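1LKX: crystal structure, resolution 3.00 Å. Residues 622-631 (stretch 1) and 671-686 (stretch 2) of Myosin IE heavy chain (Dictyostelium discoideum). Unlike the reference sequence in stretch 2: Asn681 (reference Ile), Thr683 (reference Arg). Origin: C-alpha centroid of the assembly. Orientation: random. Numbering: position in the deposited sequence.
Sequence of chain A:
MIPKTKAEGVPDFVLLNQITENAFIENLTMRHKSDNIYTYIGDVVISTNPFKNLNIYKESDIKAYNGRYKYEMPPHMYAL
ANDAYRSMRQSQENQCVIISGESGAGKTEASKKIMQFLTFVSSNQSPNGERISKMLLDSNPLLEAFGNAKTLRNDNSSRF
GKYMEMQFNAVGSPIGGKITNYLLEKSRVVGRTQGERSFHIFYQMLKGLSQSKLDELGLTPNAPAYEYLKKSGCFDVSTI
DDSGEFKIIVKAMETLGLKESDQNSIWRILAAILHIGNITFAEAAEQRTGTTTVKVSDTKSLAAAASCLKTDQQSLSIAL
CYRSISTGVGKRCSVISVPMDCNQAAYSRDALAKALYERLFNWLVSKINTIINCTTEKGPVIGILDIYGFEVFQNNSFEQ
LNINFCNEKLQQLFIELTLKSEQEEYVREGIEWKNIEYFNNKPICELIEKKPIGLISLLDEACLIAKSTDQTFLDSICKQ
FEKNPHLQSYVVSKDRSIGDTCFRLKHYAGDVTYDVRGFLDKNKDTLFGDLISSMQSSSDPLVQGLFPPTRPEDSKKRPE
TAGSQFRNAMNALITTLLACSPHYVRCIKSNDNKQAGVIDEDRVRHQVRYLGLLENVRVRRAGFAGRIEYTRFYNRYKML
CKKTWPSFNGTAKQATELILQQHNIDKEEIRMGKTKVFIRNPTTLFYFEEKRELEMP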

# COMPACT_ATOMS: atom_id res chain seq x y z
N ALA A 622 -6.40 -30.94 5.99
CA ALA A 622 -7.01 -31.86 5.04
C ALA A 622 -6.21 -32.00 3.73
O ALA A 622 -6.13 -33.09 3.16
N GLY A 623 -5.63 -30.89 3.28
CA GLY A 623 -4.86 -30.88 2.04
C GLY A 623 -3.48 -31.51 2.11
O GLY A 623 -3.11 -32.09 3.12
N PHE A 624 -2.72 -31.37 1.03
CA PHE A 624 -1.37 -31.93 0.96
C PHE A 624 -0.28 -30.86 0.83
O PHE A 624 -0.51 -29.80 0.24
N ALA A 625 0.89 -31.15 1.37
CA ALA A 625 2.02 -30.22 1.32
C ALA A 625 2.23 -29.73 -0.10
O ALA A 625 1.79 -28.65 -0.45
N GLY A 626 2.91 -30.54 -0.91
CA GLY A 626 3.16 -30.15 -2.28
C GLY A 626 2.45 -31.04 -3.30
O GLY A 626 2.24 -32.23 -3.05
N ARG A 627 2.09 -30.45 -4.44
CA ARG A 627 1.41 -31.17 -5.52
C ARG A 627 2.27 -31.08 -6.78
O ARG A 627 1.89 -30.43 -7.75
N ILE A 628 3.42 -31.73 -6.74
CA ILE A 628 4.35 -31.71 -7.86
C ILE A 628 3.75 -32.41 -9.08
O ILE A 628 3.32 -33.56 -9.01
N GLU A 629 3.73 -31.68 -10.19
CA GLU A 629 3.20 -32.18 -11.46
C GLU A 629 3.86 -33.52 -11.77
O GLU A 629 4.89 -33.85 -11.18
N TYR A 630 3.28 -34.28 -12.69
CA TYR A 630 3.83 -35.59 -13.05
C TYR A 630 5.15 -35.59 -13.81
O TYR A 630 6.19 -35.96 -13.25
N THR A 631 5.10 -35.19 -15.07
CA THR A 631 6.29 -35.16 -15.92
C THR A 631 7.48 -34.45 -15.27
O THR A 631 8.62 -34.59 -15.72
N ARG A 671 -1.17 -39.15 -2.67
CA ARG A 671 -2.26 -39.51 -3.56
C ARG A 671 -1.85 -39.24 -4.99
O ARG A 671 -1.24 -38.21 -5.29
N MET A 672 -2.19 -40.18 -5.87
CA MET A 672 -1.85 -40.05 -7.29
C MET A 672 -2.95 -39.30 -8.05
O MET A 672 -4.11 -39.72 -8.08
N GLY A 673 -2.57 -38.18 -8.65
CA GLY A 673 -3.53 -37.38 -9.39
C GLY A 673 -3.50 -37.68 -10.87
O GLY A 673 -2.63 -38.41 -11.35
N LYS A 674 -4.47 -37.13 -11.60
CA LYS A 674 -4.57 -37.33 -13.04
C LYS A 674 -3.33 -36.83 -13.79
O LYS A 674 -3.02 -37.32 -14.88
N THR A 675 -2.63 -35.86 -13.21
CA THR A 675 -1.44 -35.31 -13.84
C THR A 675 -0.39 -34.81 -12.84
O THR A 675 0.73 -34.45 -13.23
N LYS A 676 -0.74 -34.81 -11.56
CA LYS A 676 0.17 -34.37 -10.51
C LYS A 676 0.19 -35.39 -9.36
O LYS A 676 -0.75 -36.18 -9.20
N VAL A 677 1.26 -35.36 -8.57
CA VAL A 677 1.41 -36.24 -7.42
C VAL A 677 1.20 -35.36 -6.19
O VAL A 677 1.44 -34.16 -6.25
N PHE A 678 0.75 -35.95 -5.09
CA PHE A 678 0.53 -35.18 -3.88
C PHE A 678 1.21 -35.83 -2.68
O PHE A 678 1.12 -37.04 -2.50
N ILE A 679 1.91 -35.02 -1.89
CA ILE A 679 2.62 -35.51 -0.71
C ILE A 679 2.22 -34.71 0.54
O ILE A 679 2.78 -33.66 0.83
N ARG A 680 1.26 -35.24 1.30
CA ARG A 680 0.74 -34.58 2.48
C ARG A 680 1.66 -33.73 3.34
O ARG A 680 1.49 -32.52 3.43
N ASN A 681 2.63 -34.35 4.00
CA ASN A 681 3.52 -33.59 4.88
C ASN A 681 4.80 -33.12 4.17
O ASN A 681 5.17 -33.66 3.14
N PRO A 682 5.47 -32.08 4.72
CA PRO A 682 6.70 -31.55 4.13
C PRO A 682 7.79 -32.61 4.10
O PRO A 682 8.27 -33.00 3.03
N THR A 683 8.17 -33.06 5.29
CA THR A 683 9.21 -34.06 5.46
C THR A 683 9.21 -35.16 4.39
O THR A 683 10.23 -35.39 3.73
N THR A 684 8.07 -35.83 4.20
CA THR A 684 7.97 -36.89 3.19
C THR A 684 8.19 -36.37 1.77
O THR A 684 7.79 -37.01 0.79
N LEU A 685 8.83 -35.21 1.67
CA LEU A 685 9.14 -34.59 0.39
C LEU A 685 10.59 -34.10 0.48
O LEU A 685 11.30 -34.04 -0.52
N PHE A 686 11.02 -33.76 1.70
CA PHE A 686 12.39 -33.33 1.96
C PHE A 686 13.28 -34.54 1.75
O PHE A 686 14.42 -34.43 1.29

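Stretch 1 runs antiparallel to stretch 2, and the two meet through both backbone and side chains. Four main-chain hydrogen bonds set the register. Ala625 N donates to Arg680 O at 2.5 Å. Ile679 N donates to Gly626 O at 3.0 Å. Val677 N donates to Ile628 O at 2.8 Å and is nearly linear. Tyr630 N donates to Thr675 O at 2.6 Å. These bonds satisfy two donors and two acceptors on each stretch. Ile628 N lies 3.2 Å from Val677 O, but the angle is poor and no hydrogen bond forms. Val677 O instead receives a CA-H...O contact from Arg627 CA at 3.1 Å. Phe678 CA makes a similar contact to Gly626 O at 3.5 Å.

The side chains pack around this ladder. Phe624 is buried, with chi1 m, and its CA-to-CB bond points sideways. Phe678, also chi1 m, sets its CB over one face of the Phe624 ring, 4.1 Å from the centroid. The edge of the Phe678 ring is turned toward that ring in an offset edge-to-face pair, with centroids 5.8 Å apart and planes at 73°. Two arginines also lie close to Phe624. Arg671 NH1 approaches the ring edge, 3.2 Å from Phe624 CZ. The Arg680 guanidinium presents a face to Phe624 CE2, with NH2 at 3.0 Å from that atom. Neither arginine forms a side-chain hydrogen bond or salt bridge across the contact.

Arg627 has chi1 p, followed by m and m. Its CB lies over the face of the Phe678 ring, 3.7 Å from the centroid. The end of the side chain leads away from stretch 2 and folds back on its own stretch, where NH2 donates to Phe624 O at 3.2 Å. NH2 is also hydrogen-bonded elsewhere in the structure.

Tyr630 is buried, and its chi1 of -93° lies between wells. Its CA-to-CB bond points sideways, but its end comes nearer to stretch 2. The ring reaches into the turn after Met672, and OH donates to Gly673 O at 2.5 Å, although the position of that oxygen is less sure. OH has a further hydrogen bond elsewhere in the structure. Val677, chi1 t, meets the ring edge, with CG2 3.0 Å from Tyr630 CE2. Met672, m at all three chi angles, brings CE to 4.0 Å from Tyr630 CE2.

Lys676 is m, t, t, m. Its NZ forms a long salt bridge to Glu629 OE2 at 3.9 Å, and the modelled place of NZ is uncertain. Glu629 OE1 is hydrogen-bonded to a residue just outside the stretches.

Apolar contacts are looser near the helical end of stretch 2. Leu685, t and t, points toward stretch 1 and brings CD2 to 4.1 Å from Ile628 CD1. Ala625 also points toward stretch 2, and its CB lies 4.4 Å from Pro682 CD. Asn681 points away; its ND2 donates to Thr683 OG1 at 3.1 Å within stretch 2.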

# COMPACT_ATOMS: atom_id res chain seq x y z
CB ALA A 622 -8.44 -31.41 4.73
CB PHE A 624 -1.26 -32.89 -0.23
CG PHE A 624 -2.31 -33.97 -0.23
CD1 PHE A 624 -3.61 -33.69 -0.63
CD2 PHE A 624 -1.99 -35.26 0.16
CE1 PHE A 624 -4.59 -34.69 -0.64
CE2 PHE A 624 -2.96 -36.27 0.16
CZ PHE A 624 -4.26 -35.99 -0.24
CB ALA A 625 3.28 -30.89 1.82
CB ARG A 627 0.02 -30.58 -5.80
CG ARG A 627 0.00 -29.11 -6.25
CD ARG A 627 0.49 -28.18 -5.15
NE ARG A 627 -0.15 -28.47 -3.87
CZ ARG A 627 -1.46 -28.39 -3.65
NH1 ARG A 627 -2.27 -28.03 -4.63
NH2 ARG A 627 -1.95 -28.69 -2.45
CB ILE A 628 5.70 -32.38 -7.49
CG1 ILE A 628 6.22 -31.82 -6.16
CG2 ILE A 628 6.73 -32.13 -8.60
CD1 ILE A 628 7.51 -32.44 -5.64
CB GLU A 629 3.51 -31.16 -12.56
CG GLU A 629 3.23 -29.71 -12.13
CD GLU A 629 4.12 -28.70 -12.85
OE1 GLU A 629 5.35 -28.87 -12.78
OE2 GLU A 629 3.59 -27.75 -13.46
CB TYR A 630 2.79 -36.39 -13.85
CG TYR A 630 1.92 -37.28 -13.01
CD1 TYR A 630 0.65 -37.65 -13.44
CD2 TYR A 630 2.36 -37.76 -11.77
CE1 TYR A 630 -0.17 -38.46 -12.67
CE2 TYR A 630 1.54 -38.57 -10.99
CZ TYR A 630 0.28 -38.91 -11.44
OH TYR A 630 -0.55 -39.69 -10.68
CB THR A 631 5.98 -34.48 -17.28
OG1 THR A 631 4.74 -34.98 -17.79
CG2 THR A 631 7.10 -34.78 -18.28
CB ARG A 671 -3.50 -38.68 -3.24
CG ARG A 671 -4.58 -39.45 -2.53
CD ARG A 671 -4.09 -39.99 -1.20
NE ARG A 671 -5.21 -40.43 -0.39
CZ ARG A 671 -6.26 -39.67 -0.09
NH1 ARG A 671 -6.33 -38.42 -0.56
NH2 ARG A 671 -7.24 -40.15 0.66
CB MET A 672 -1.64 -41.45 -7.90
CG MET A 672 -0.50 -42.24 -7.28
SD MET A 672 1.14 -41.48 -7.52
CE MET A 672 1.56 -42.12 -9.12
CB LYS A 674 -5.83 -36.63 -13.58
CG LYS A 674 -7.12 -37.18 -12.99
CD LYS A 674 -8.37 -36.68 -13.72
CE LYS A 674 -8.69 -35.24 -13.38
NZ LYS A 674 -10.03 -34.83 -13.89
CB THR A 675 -1.80 -34.15 -14.80
OG1 THR A 675 -2.86 -33.36 -14.24
CG2 THR A 675 -2.23 -34.71 -16.15
CB LYS A 676 -0.27 -33.01 -9.95
CG LYS A 676 -0.09 -31.82 -10.89
CD LYS A 676 -0.76 -30.58 -10.29
CE LYS A 676 -0.46 -29.31 -11.08
NZ LYS A 676 0.91 -28.77 -10.83
CB VAL A 677 2.83 -36.84 -7.32
CG1 VAL A 677 2.97 -37.68 -6.07
CG2 VAL A 677 3.11 -37.68 -8.54
CB PHE A 678 -0.97 -35.02 -3.63
CG PHE A 678 -1.68 -34.24 -4.70
CD1 PHE A 678 -1.73 -34.70 -6.01
CD2 PHE A 678 -2.27 -33.01 -4.40
CE1 PHE A 678 -2.37 -33.96 -7.01
CE2 PHE A 678 -2.91 -32.26 -5.40
CZ PHE A 678 -2.96 -32.73 -6.70
CB ILE A 679 4.15 -35.38 -0.90
CG1 ILE A 679 4.61 -36.16 -2.14
CG2 ILE A 679 4.87 -35.91 0.33
CD1 ILE A 679 4.25 -35.52 -3.46
CB ARG A 680 0.02 -35.58 3.37
CG ARG A 680 -0.65 -34.93 4.57
CD ARG A 680 -1.68 -35.84 5.22
NE ARG A 680 -2.81 -36.16 4.35
CZ ARG A 680 -2.84 -37.18 3.49
NH1 ARG A 680 -1.80 -38.00 3.39
NH2 ARG A 680 -3.92 -37.40 2.76
CB ASN A 681 3.89 -34.43 6.10
CG ASN A 681 4.24 -33.57 7.32
OD1 ASN A 681 3.37 -32.91 7.89
ND2 ASN A 681 5.51 -33.58 7.71
CB PRO A 682 7.08 -30.41 5.08
CG PRO A 682 5.77 -29.93 5.56
CD PRO A 682 5.03 -31.22 5.84
CB THR A 683 9.08 -34.72 6.85
OG1 THR A 683 7.84 -35.43 6.93
CG2 THR A 683 9.13 -33.64 7.94
CB THR A 684 6.61 -37.64 3.29
OG1 THR A 684 5.53 -36.70 3.38
CG2 THR A 684 6.59 -38.54 4.51
CB LEU A 685 8.20 -33.41 0.13
CG LEU A 685 7.99 -32.95 -1.32
CD1 LEU A 685 6.84 -31.96 -1.35
CD2 LEU A 685 9.26 -32.33 -1.89
CB PHE A 686 12.53 -32.86 3.41
CG PHE A 686 12.07 -31.45 3.65
CD1 PHE A 686 12.83 -30.37 3.21
CD2 PHE A 686 10.88 -31.20 4.33
CE1 PHE A 686 12.42 -29.06 3.44
CE2 PHE A 686 10.46 -29.89 4.57
CZ PHE A 686 11.23 -28.82 4.12